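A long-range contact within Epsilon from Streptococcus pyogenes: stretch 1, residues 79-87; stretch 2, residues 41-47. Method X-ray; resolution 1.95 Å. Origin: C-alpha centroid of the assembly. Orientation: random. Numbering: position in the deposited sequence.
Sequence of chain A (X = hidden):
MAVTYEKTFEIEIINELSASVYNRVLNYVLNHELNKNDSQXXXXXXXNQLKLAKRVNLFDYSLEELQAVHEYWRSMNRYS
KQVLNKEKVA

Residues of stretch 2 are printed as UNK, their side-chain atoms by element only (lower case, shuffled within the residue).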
# COMPACT_ATOMS: atom_id res chain seq x y z
N TYR A 79 5.03 3.29 -6.75
CA TYR A 79 5.09 4.18 -5.60
C TYR A 79 6.44 4.21 -4.89
O TYR A 79 6.92 5.29 -4.53
CB TYR A 79 4.00 3.79 -4.59
CG TYR A 79 4.01 4.64 -3.34
CD1 TYR A 79 3.72 6.01 -3.40
CD2 TYR A 79 4.34 4.09 -2.11
CE1 TYR A 79 3.77 6.80 -2.25
CE2 TYR A 79 4.40 4.87 -0.96
CZ TYR A 79 4.12 6.22 -1.04
OH TYR A 79 4.23 6.99 0.09
N SER A 80 7.05 3.05 -4.68
CA SER A 80 8.34 3.00 -4.00
C SER A 80 9.40 3.81 -4.74
O SER A 80 10.21 4.51 -4.12
CB SER A 80 8.82 1.55 -3.84
OG SER A 80 9.00 0.91 -5.09
N LYS A 81 9.40 3.73 -6.07
CA LYS A 81 10.36 4.47 -6.87
C LYS A 81 10.25 5.97 -6.65
O LYS A 81 11.23 6.70 -6.82
CB LYS A 81 10.18 4.15 -8.36
CG LYS A 81 10.46 2.71 -8.72
CD LYS A 81 10.31 2.48 -10.22
CE LYS A 81 10.58 1.03 -10.59
NZ LYS A 81 10.39 0.79 -12.04
N GLN A 82 9.07 6.43 -6.25
CA GLN A 82 8.84 7.86 -6.01
C GLN A 82 9.25 8.30 -4.61
O GLN A 82 9.97 9.29 -4.45
CB GLN A 82 7.36 8.21 -6.23
CG GLN A 82 7.08 9.72 -6.17
CD GLN A 82 5.61 10.07 -6.28
OE1 GLN A 82 4.86 9.47 -7.05
NE2 GLN A 82 5.18 11.07 -5.50
N VAL A 83 8.80 7.59 -3.59
CA VAL A 83 9.11 7.96 -2.21
C VAL A 83 10.57 7.82 -1.80
O VAL A 83 11.04 8.54 -0.92
CB VAL A 83 8.27 7.16 -1.21
CG1 VAL A 83 6.84 7.60 -1.30
CG2 VAL A 83 8.39 5.67 -1.50
N LEU A 84 11.28 6.88 -2.42
CA LEU A 84 12.68 6.67 -2.10
C LEU A 84 13.48 7.78 -2.77
O LEU A 84 14.27 7.55 -3.68
CB LEU A 84 13.12 5.28 -2.57
CG LEU A 84 12.23 4.19 -1.95
CD1 LEU A 84 12.69 2.81 -2.39
CD2 LEU A 84 12.29 4.30 -0.44
N ASN A 85 13.30 9.01 -2.26
CA ASN A 85 13.82 10.26 -2.81
C ASN A 85 15.18 10.59 -2.22
O ASN A 85 16.07 11.09 -2.99
CB ASN A 85 12.84 11.41 -2.55
CG ASN A 85 13.30 12.71 -3.17
OD1 ASN A 85 14.00 12.72 -4.18
ND2 ASN A 85 12.91 13.83 -2.56
N LYS A 86 15.42 10.49 -0.93
CA LYS A 86 16.70 10.88 -0.34
C LYS A 86 17.89 10.14 -0.95
O LYS A 86 17.81 8.95 -1.28
CB LYS A 86 16.67 10.69 1.18
CG LYS A 86 15.92 11.81 1.89
CD LYS A 86 15.75 11.55 3.37
CE LYS A 86 14.76 10.43 3.62
NZ LYS A 86 14.47 10.27 5.07
N GLU A 87 19.00 10.86 -1.11
CA GLU A 87 20.22 10.31 -1.69
C GLU A 87 21.15 9.79 -0.59
O GLU A 87 20.75 9.69 0.57
CB GLU A 87 20.93 11.39 -2.50
CG GLU A 87 22.11 10.90 -3.32
CD GLU A 87 23.01 12.03 -3.78
OE1 GLU A 87 23.66 12.66 -2.92
OE2 GLU A 87 23.06 12.29 -5.00
N UNK A 41 8.32 7.33 10.21
CA UNK A 41 9.20 7.58 9.07
C UNK A 41 8.50 7.01 7.83
O UNK A 41 8.16 5.84 7.79
c UNK A 41 11.48 8.89 10.55
c UNK A 41 11.28 7.38 10.58
c UNK A 41 12.61 6.67 10.72
c UNK A 41 10.56 6.93 9.29
N UNK A 42 8.28 7.87 6.84
CA UNK A 42 7.57 7.46 5.62
C UNK A 42 8.04 6.17 4.95
O UNK A 42 7.22 5.33 4.58
c UNK A 42 6.64 8.47 3.40
c UNK A 42 7.59 8.61 4.60
c UNK A 42 6.64 9.75 2.59
c UNK A 42 5.23 8.17 3.90
N UNK A 43 9.35 6.01 4.81
CA UNK A 43 9.89 4.82 4.16
C UNK A 43 9.76 3.57 5.01
O UNK A 43 9.64 2.46 4.49
c UNK A 43 11.90 7.51 3.68
o UNK A 43 11.42 7.63 4.82
c UNK A 43 11.35 5.04 3.76
c UNK A 43 11.56 6.26 2.88
o UNK A 43 12.64 8.36 3.16
N UNK A 44 9.79 3.75 6.33
CA UNK A 44 9.66 2.64 7.25
C UNK A 44 8.19 2.24 7.31
O UNK A 44 7.86 1.06 7.45
c UNK A 44 11.69 3.28 8.58
c UNK A 44 9.91 1.89 9.65
c UNK A 44 10.18 3.02 8.66
N UNK A 45 7.30 3.22 7.21
CA UNK A 45 5.86 2.94 7.23
C UNK A 45 5.56 2.07 6.00
O UNK A 45 4.83 1.08 6.09
c UNK A 45 3.57 4.02 7.27
o UNK A 45 2.93 3.57 6.32
n UNK A 45 3.00 4.33 8.43
c UNK A 45 5.07 4.25 7.17
N UNK A 46 6.15 2.43 4.87
CA UNK A 46 5.95 1.66 3.64
C UNK A 46 6.51 0.25 3.80
O UNK A 46 5.87 -0.73 3.41
c UNK A 46 6.65 2.34 2.46
c UNK A 46 7.39 2.35 0.08
c UNK A 46 5.23 1.27 0.71
c UNK A 46 6.65 1.56 1.15
N UNK A 47 7.71 0.15 4.36
CA UNK A 47 8.33 -1.15 4.57
C UNK A 47 7.40 -2.05 5.39
O UNK A 47 7.20 -3.22 5.06
c UNK A 47 11.58 -2.05 6.56
c UNK A 47 10.88 -2.96 4.34
c UNK A 47 9.66 -1.00 5.31
c UNK A 47 10.39 -2.31 5.63
O HOH W 1 4.70 5.52 2.49
O HOH W 2 12.19 9.15 6.92

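Position 41 carries four side-chain carbons with the fork at the second, and none comes within 6 Å of stretch 1. A four-carbon chain forked there is leucine: Leu41. It sits at the N-cap position of the helix that follows, and its carbonyl O accepts the backbone bond from N of position 45 at 2.8 Å.

Position 42 again has four carbons forked at the second, so it is leucine. Its CA-to-CB bond points toward stretch 1: Leu42 CD1 lies 4.1 Å from Tyr79 OH, and Leu42 CD2 lies 4.4 Å from both Tyr79 OH and Val83 CG1.

Position 43 has three carbons in a row, the last bearing two oxygens. This is a carboxylate one methylene longer than aspartate's, hence Glu43. The CA-to-CB bond points sideways, but the end of the chain comes nearer: CG packs 3.9 Å from Leu84 CD2, and OE2 stands 3.3 Å from Lys86 NZ, a salt bridge. Its chi2 of 93° falls between the usual wells.

Position 44 shows three carbons, one carrying the other two, the beta-branched pattern of valine. Val44 is out of reach of stretch 1.

Position 45 has two carbons, the second holding one oxygen and one nitrogen. That is a carboxamide on a single methylene, and the residue is Asn45. It too is out of reach, its amide being hydrogen-bonded to a residue flanking one of the stretches.

Position 46 has four carbons forked at the second, and its CA-to-CB bond points toward stretch 1; it is leucine. In Leu46, CD2 is a shared contact point, 3.8 Å from Val83 CG2, 4.0 Å from Tyr79 CE2 and 4.2 Å from Ser80 CB. It meets the tyrosine ring obliquely.

Position 47, with the same forked four carbons, is Leu47, whose side chain is out of reach of stretch 1.

The contacting positions 42, 43 and 46 follow helical spacing, which places them along one side of the helix. The helices run nearly antiparallel, at 161°, with axes no closer than 11.2 Å, a gap bridged by side chains. No direct hydrogen bond crosses it. Apolar packing around Leu46 and Val83 is joined by the salt bridge near the chain end, and two waters add links: one bonds Tyr79 OH (2.9 Å) and donates to Leu42 O (3.3 Å), while the other donates to Glu43 OE1 (2.7 Å) and accepts a weak bond from Lys86 NZ (3.1 Å).

Stretch 2 (41-47) LLEVNLL
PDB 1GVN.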